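Local coordinates for protein L-iditol 2-dehydrogenase (Clostridium scindens, PDB 4OH1) that is thought to oxidise polyols such as L-iditol with NAD+, as a zinc-containing member of the alcohol dehydrogenase family, at residues A[169-174]-A[196-201]; A[239-244]-A[262-267]; A[8-13]-A[66-71]. All blocks are in the same frame, centred on the assembly; numbering follows the deposited sequence.

Contact 1: A[169-174]-A[196-201]; sequences AKISYG and AGASTI
The Schellman motif that ends helix 184-194, with Gly197 as its positive-phi residue, meets Tyr173 and Gly174 in the loop leading into strand 176-180. The setting is a beta-alpha-beta crossover of the Rossmann-type fold, from strand 176-180 through helix 184-194 to strand 200-205. Gly174 N donates to Gly197 O at 2.8 Å, with an angle of 159° at the hydrogen, and comes from above the carbonyl plane. The same oxygen takes a CA-H...O contact from Tyr173 CA at 3.5 Å. A second such contact, Ser172 CA to Ala196 O at 3.1 Å, is more bent. Gly197 has no side chain, which leaves room for the Tyr173 ring: CD1 comes within 4.1 Å of Gly197 CA, the ring lying obliquely to it. Ile171 supplies the apolar part. Its CG2 stands anti to the backbone N and touches Ala196 CB at 3.7 Å. The same methyl lies 4.1 Å from Ala198 CB. At the far end, Ser199 OG sits 3.0 Å from Gly174 O. That oxygen accepts a hydrogen bond from Arg310 NE of the second subunit. Tyr173 OH is hydrogen-bonded to Leu192 O of that subunit, whose Ala196 packs on Tyr173. Within the chain, Ile171 and Ala198 both rest on Ala193 of helix 184-194 and on Val177 of strand 176-180, and Ile171 also reaches Cys244 and Leu246 of strand 242-247.

Contact 2: A[239-244]-A[262-267]; sequences GGRYDC and LARDGD. With EDO (1,2-ethanediol), chain F.
Leu262 starts the second segment beside Tyr242, its parallel bridge partner. Leu262 CG is anti to the backbone N (chi1 -167°), and from it CD1 reaches to 3.5 Å from Tyr242 O. Leu262 O accepts a weak, bent hydrogen bond from Arg241 NH1 at 3.1 Å; that nitrogen's stronger partner is Asp291, in a salt bridge. Next, Ala263 N donates to Tyr242 O at 2.8 Å in an almost straight bond, 175°. Arg241 CB leans on Ala263 CA at 3.5 Å, and one face of its guanidinium lies over Ala263 CA and Arg264 N. Arg264 CG lies 3.6 Å from Arg241 NH2. The two guanidinium planes are only 7° apart. Ala263 to Gly266 form a type II beta turn. One water donates to both Arg264 O and Asp243 OD1, bridging the turn to the first segment. An ethanediol molecule, probably from the crystallisation liquor, has O1 near Asp243 OD1. Asp243 OD2 accepts from Ser176 N. Gly266 CA then passes 3.3 Å from Asp243 O. Asp267 N donates to that oxygen at 2.9 Å, so the parallel pairing resumes with Cys244 beside Asp267 in the Rossmann sheet. The like charges of Arg241 and Arg264 lie near each other without contact. Arg264 NH2 bonds to Trp290 O, with a cation-pi contact to the same residue. Asp291 probably eases the repulsion, with a long, weak ion pair to Arg264 as well.

Contact 3: A[8-13]-A[66-71]; sequences TSIRDF and SMLPMS
Leu68 points its side chain at the backbone of Thr8 and Ser9, while the side chains of Thr8 and Ser9 both start out on the far side of their strand. The closest approach is of a methyl to the main chain. Leu68 CG lies beside the backbone N, and CD1 is carried on in an extended line (chi2 177°). CD1 does the touching. It lies 3.5 Å from Thr8 O and 3.6 Å from Ser9 CA. Leu68 CB stays farther back, 4.0 Å from Thr8 O. The same CD1 is 4.0 Å from Ile10 N. Ile10 is the residue of its segment whose side chain sets off toward Leu68. Its CG1 lies between the backbone N and the carbonyl carbon (chi1 44°) and comes to 4.4 Å from Leu68 CD1, a loose apolar contact. No hydrogen bond links the segments. They meet where strand 2-9 runs out, in a small antiparallel sheet in which that strand lies between strands 20-26 and 70-71. The short strand 70-71 is weakly bonded, and Met70, present as selenomethionine, pairs with Val7 through the backbone. Just before it, a cis peptide bond joins Leu68 to Pro69. Pro69 CB is 4.5 Å from Thr8 CG2, at the surface, and Pro69 also packs on Phe6. On the other side of strand 2-9, Thr8 OG1 is hydrogen-bonded to Asp22 and Thr20, and Ser9 OG to Thr20. Both hydroxyls thus lie on the side of strand 20-26. Ile10 is buried among Ile52 of helix 48-54, Leu57, and Glu61, Thr64 and Arg65 of helix 60-66.

How the contacts relate
From the N terminus, contact 3 comes first. It closes a long loop of 52 residues, with both helices 48-54 and 60-66 inside it, and ties the end of strand 2-9 to the approach to strand 70-71. Contact 1 follows and closes the crossover around strand 176-180 and helix 184-194. Further on, contact 2 closes the crossover from strand 242-247 through helix 252-261 to strand 266-270. The three are in series; none nests in or crosses another. Contacts 1 and 2 both reach the parallel sheet and touch, with Ala169 O 3.2 Å from Cys244 SG. Contact 3 lies on the opposite side of the chain's centre, about 41 Å from either, centre to centre.

Contact 1: A[169-174]-A[196-201]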
# COMPACT_ATOMS: atom_id res chain seq x y z
N ALA A 169 2.62 12.26 -2.05
CA ALA A 169 3.34 12.69 -0.86
C ALA A 169 2.87 11.97 0.39
O ALA A 169 3.42 12.17 1.50
CB ALA A 169 3.12 14.19 -0.67
N LYS A 170 1.82 11.17 0.24
CA LYS A 170 1.30 10.38 1.33
C LYS A 170 0.83 11.22 2.51
O LYS A 170 1.04 10.86 3.67
CB LYS A 170 2.34 9.36 1.74
CG LYS A 170 2.52 8.47 0.58
CD LYS A 170 3.68 7.62 0.70
CE LYS A 170 3.87 6.88 -0.61
NZ LYS A 170 4.66 5.67 -0.26
N ILE A 171 0.14 12.30 2.21
CA ILE A 171 -0.34 13.11 3.27
C ILE A 171 -1.35 12.27 4.02
O ILE A 171 -2.20 11.65 3.41
CB ILE A 171 -0.98 14.35 2.78
CG1 ILE A 171 -0.00 15.11 1.84
CG2 ILE A 171 -1.35 15.20 3.99
CD1 ILE A 171 -0.55 16.55 1.37
N SER A 172 -1.24 12.20 5.34
CA SER A 172 -2.20 11.41 6.12
C SER A 172 -2.15 11.87 7.56
O SER A 172 -1.37 12.76 7.91
CB SER A 172 -1.87 9.91 6.00
OG SER A 172 -0.52 9.63 6.37
N TYR A 173 -2.99 11.27 8.39
CA TYR A 173 -3.20 11.70 9.77
C TYR A 173 -1.89 11.99 10.47
O TYR A 173 -0.98 11.15 10.56
CB TYR A 173 -3.94 10.60 10.54
CG TYR A 173 -5.38 10.33 10.13
CD1 TYR A 173 -6.30 11.33 10.12
CD2 TYR A 173 -5.79 9.06 9.81
CE1 TYR A 173 -7.61 11.07 9.76
CE2 TYR A 173 -7.06 8.80 9.48
CZ TYR A 173 -7.98 9.79 9.44
OH TYR A 173 -9.28 9.51 9.09
N GLY A 174 -1.80 13.19 11.03
CA GLY A 174 -0.70 13.46 11.90
C GLY A 174 0.63 13.79 11.23
O GLY A 174 1.62 14.03 11.93
N ALA A 196 -6.64 15.76 4.55
CA ALA A 196 -5.98 14.45 4.69
C ALA A 196 -5.39 14.25 6.10
O ALA A 196 -4.56 13.37 6.34
CB ALA A 196 -4.97 14.33 3.65
N GLY A 197 -5.78 15.08 7.06
CA GLY A 197 -5.34 14.90 8.40
C GLY A 197 -3.99 15.45 8.79
O GLY A 197 -3.50 15.15 9.90
N ALA A 198 -3.42 16.32 7.98
CA ALA A 198 -2.17 16.92 8.32
C ALA A 198 -2.29 17.75 9.56
O ALA A 198 -3.24 18.52 9.67
CB ALA A 198 -1.63 17.76 7.21
N SER A 199 -1.31 17.61 10.47
CA SER A 199 -1.36 18.28 11.76
C SER A 199 -0.48 19.52 11.74
O SER A 199 -0.68 20.40 12.57
CB SER A 199 -0.98 17.33 12.88
OG SER A 199 0.22 16.63 12.55
N THR A 200 0.47 19.59 10.81
CA THR A 200 1.19 20.86 10.56
C THR A 200 1.33 21.14 9.06
O THR A 200 1.70 20.27 8.32
CB THR A 200 2.56 20.83 11.18
OG1 THR A 200 2.40 20.69 12.58
CG2 THR A 200 3.32 22.13 10.94
N ILE A 201 0.91 22.33 8.61
CA ILE A 201 0.98 22.72 7.19
C ILE A 201 1.72 24.04 7.07
O ILE A 201 1.28 25.02 7.62
CB ILE A 201 -0.39 22.88 6.56
CG1 ILE A 201 -1.18 21.58 6.70
CG2 ILE A 201 -0.25 23.21 5.11
CD1 ILE A 201 -2.69 21.64 6.37

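Contact 2: A[239-244]-A[262-267]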
# COMPACT_ATOMS: atom_id res chain seq x y z
N GLY A 239 8.26 21.38 14.92
CA GLY A 239 8.80 20.43 15.86
C GLY A 239 9.64 19.36 15.21
O GLY A 239 9.74 18.26 15.72
N GLY A 240 10.28 19.67 14.09
CA GLY A 240 10.99 18.66 13.37
C GLY A 240 10.82 18.82 11.88
O GLY A 240 10.17 19.75 11.39
N ARG A 241 11.49 17.95 11.16
CA ARG A 241 11.48 18.04 9.72
C ARG A 241 10.10 17.56 9.19
O ARG A 241 9.30 17.01 9.94
CB ARG A 241 12.66 17.29 9.16
CG ARG A 241 13.92 18.06 9.34
CD ARG A 241 15.04 17.51 8.53
NE ARG A 241 15.65 16.43 9.26
CZ ARG A 241 16.35 15.44 8.70
NH1 ARG A 241 16.49 15.31 7.39
NH2 ARG A 241 16.88 14.53 9.49
N TYR A 242 9.83 17.85 7.91
CA TYR A 242 8.53 17.63 7.33
C TYR A 242 8.31 16.26 6.73
O TYR A 242 9.13 15.77 5.97
CB TYR A 242 8.23 18.74 6.32
CG TYR A 242 7.98 20.06 7.00
CD1 TYR A 242 9.04 20.83 7.45
CD2 TYR A 242 6.72 20.53 7.19
CE1 TYR A 242 8.83 22.01 8.12
CE2 TYR A 242 6.48 21.76 7.86
CZ TYR A 242 7.53 22.47 8.32
OH TYR A 242 7.34 23.68 8.95
N ASP A 243 7.19 15.63 7.04
CA ASP A 243 6.94 14.28 6.47
C ASP A 243 6.64 14.28 4.97
O ASP A 243 6.96 13.33 4.27
CB ASP A 243 5.83 13.55 7.21
CG ASP A 243 6.06 13.54 8.73
OD1 ASP A 243 7.09 13.06 9.22
OD2 ASP A 243 5.19 14.04 9.42
N CYS A 244 6.07 15.38 4.48
CA CYS A 244 5.57 15.49 3.15
C CYS A 244 6.07 16.83 2.62
O CYS A 244 5.89 17.84 3.26
CB CYS A 244 4.05 15.52 3.17
SG CYS A 244 3.29 14.10 4.03
N LEU A 262 12.84 17.90 4.28
CA LEU A 262 12.24 16.61 4.33
C LEU A 262 12.77 15.74 5.51
O LEU A 262 13.95 15.57 5.69
CB LEU A 262 12.48 15.92 2.97
CG LEU A 262 11.61 14.65 2.80
CD1 LEU A 262 10.15 14.97 2.67
CD2 LEU A 262 12.11 13.90 1.56
N ALA A 263 11.85 15.20 6.29
CA ALA A 263 12.19 14.30 7.40
C ALA A 263 12.75 12.98 6.93
O ALA A 263 12.61 12.60 5.77
CB ALA A 263 10.98 14.05 8.22
N ARG A 264 13.38 12.25 7.86
CA ARG A 264 13.83 10.91 7.58
C ARG A 264 12.61 10.07 7.23
O ARG A 264 11.57 10.23 7.83
CB ARG A 264 14.57 10.30 8.78
CG ARG A 264 15.80 11.06 9.18
CD ARG A 264 16.53 10.42 10.41
NE ARG A 264 17.41 9.33 9.99
CZ ARG A 264 17.92 8.43 10.82
NH1 ARG A 264 17.61 8.48 12.11
NH2 ARG A 264 18.72 7.46 10.39
N ASP A 265 12.74 9.22 6.23
CA ASP A 265 11.62 8.47 5.71
C ASP A 265 10.48 9.33 5.10
O ASP A 265 9.40 8.83 4.90
CB ASP A 265 11.03 7.53 6.79
CG ASP A 265 10.28 6.36 6.19
OD1 ASP A 265 10.72 5.84 5.12
OD2 ASP A 265 9.25 5.93 6.77
N GLY A 266 10.70 10.60 4.85
CA GLY A 266 9.68 11.47 4.29
C GLY A 266 9.51 11.33 2.78
O GLY A 266 10.34 10.71 2.12
N ASP A 267 8.44 11.93 2.24
CA ASP A 267 8.12 11.85 0.82
C ASP A 267 8.08 13.23 0.24
O ASP A 267 7.28 14.08 0.66
CB ASP A 267 6.79 11.18 0.55
CG ASP A 267 6.79 9.74 0.95
OD1 ASP A 267 7.18 8.92 0.09
OD2 ASP A 267 6.41 9.43 2.11
C1 EDO F . 9.30 13.70 12.47
O1 EDO F . 8.35 14.42 11.67
C2 EDO F . 8.67 13.43 13.83
O2 EDO F . 7.45 12.67 13.69
O HOH W 1 5.56 10.68 4.27
O HOH W 2 8.76 11.10 7.60

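Contact 3: A[8-13]-A[66-71]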
# COMPACT_ATOMS: atom_id res chain seq x y z
N THR A 8 -0.67 33.02 -30.18
CA THR A 8 -0.15 33.57 -31.44
C THR A 8 1.38 33.78 -31.47
O THR A 8 1.98 33.73 -32.53
CB THR A 8 -0.89 34.87 -31.84
OG1 THR A 8 -0.99 35.76 -30.72
CG2 THR A 8 -2.32 34.54 -32.33
N SER A 9 2.01 34.00 -30.32
CA SER A 9 3.46 33.96 -30.20
C SER A 9 3.87 33.45 -28.83
O SER A 9 3.10 33.54 -27.89
CB SER A 9 4.03 35.35 -30.38
OG SER A 9 3.70 36.16 -29.26
N ILE A 10 5.09 32.93 -28.72
CA ILE A 10 5.66 32.50 -27.42
C ILE A 10 6.87 33.37 -27.07
O ILE A 10 7.27 34.21 -27.88
CB ILE A 10 6.14 31.03 -27.44
CG1 ILE A 10 6.91 30.76 -28.75
CG2 ILE A 10 4.95 30.06 -27.26
CD1 ILE A 10 7.93 29.66 -28.64
N ARG A 11 7.45 33.16 -25.89
CA ARG A 11 8.58 34.01 -25.47
C ARG A 11 9.73 33.97 -26.48
O ARG A 11 10.25 32.88 -26.75
CB ARG A 11 9.11 33.61 -24.09
CG ARG A 11 10.22 34.57 -23.60
CD ARG A 11 10.43 34.50 -22.10
NE ARG A 11 11.26 35.61 -21.63
CZ ARG A 11 11.64 35.79 -20.37
NH1 ARG A 11 11.28 34.94 -19.43
NH2 ARG A 11 12.39 36.85 -20.05
N ASP A 12 10.07 35.14 -27.04
CA ASP A 12 11.22 35.34 -27.96
C ASP A 12 12.41 35.90 -27.13
O ASP A 12 12.47 37.10 -26.85
CB ASP A 12 10.82 36.30 -29.12
CG ASP A 12 11.92 36.47 -30.21
OD1 ASP A 12 13.00 35.86 -30.11
OD2 ASP A 12 11.69 37.24 -31.18
N PHE A 13 13.32 35.02 -26.72
CA PHE A 13 14.49 35.42 -25.94
C PHE A 13 15.48 36.28 -26.75
O PHE A 13 16.03 37.20 -26.18
CB PHE A 13 15.20 34.21 -25.35
CG PHE A 13 14.42 33.52 -24.26
CD1 PHE A 13 14.35 34.07 -22.98
CD2 PHE A 13 13.77 32.30 -24.51
CE1 PHE A 13 13.64 33.43 -21.95
CE2 PHE A 13 13.05 31.63 -23.49
CZ PHE A 13 12.98 32.19 -22.21
N SER A 66 6.79 26.27 -34.40
CA SER A 66 6.41 25.56 -35.63
C SER A 66 4.89 25.59 -35.87
O SER A 66 4.44 25.74 -36.99
CB SER A 66 6.89 24.10 -35.56
N MSE A 67 4.11 25.48 -34.81
CA MSE A 67 2.69 25.24 -34.99
C MSE A 67 1.75 26.33 -34.46
O MSE A 67 0.57 26.05 -34.22
CB MSE A 67 2.35 23.95 -34.31
CG MSE A 67 2.52 24.03 -32.83
SE MSE A 67 1.77 22.45 -32.09
CE MSE A 67 0.16 22.18 -33.22
N LEU A 68 2.27 27.54 -34.29
CA LEU A 68 1.43 28.69 -33.97
C LEU A 68 0.71 29.00 -35.25
O LEU A 68 1.25 28.72 -36.29
CB LEU A 68 2.27 29.89 -33.52
CG LEU A 68 3.15 29.66 -32.28
CD1 LEU A 68 3.97 30.88 -31.98
CD2 LEU A 68 2.35 29.26 -31.02
N PRO A 69 -0.54 29.52 -35.19
CA PRO A 69 -1.37 29.76 -34.00
C PRO A 69 -1.92 28.47 -33.39
O PRO A 69 -2.32 27.57 -34.11
CB PRO A 69 -2.50 30.66 -34.53
CG PRO A 69 -2.59 30.37 -35.99
CD PRO A 69 -1.26 29.81 -36.44
N MSE A 70 -1.93 28.39 -32.07
CA MSE A 70 -2.21 27.13 -31.41
C MSE A 70 -3.39 27.24 -30.46
O MSE A 70 -3.45 28.16 -29.63
CB MSE A 70 -0.96 26.75 -30.65
CG MSE A 70 -0.95 25.37 -30.15
SE MSE A 70 0.66 25.18 -29.06
CE MSE A 70 0.23 26.24 -27.45
N SER A 71 -4.33 26.32 -30.57
CA SER A 71 -5.45 26.27 -29.63
C SER A 71 -4.92 25.92 -28.26
O SER A 71 -3.91 25.26 -28.15
CB SER A 71 -6.49 25.25 -30.07
OG SER A 71 -5.94 23.94 -30.02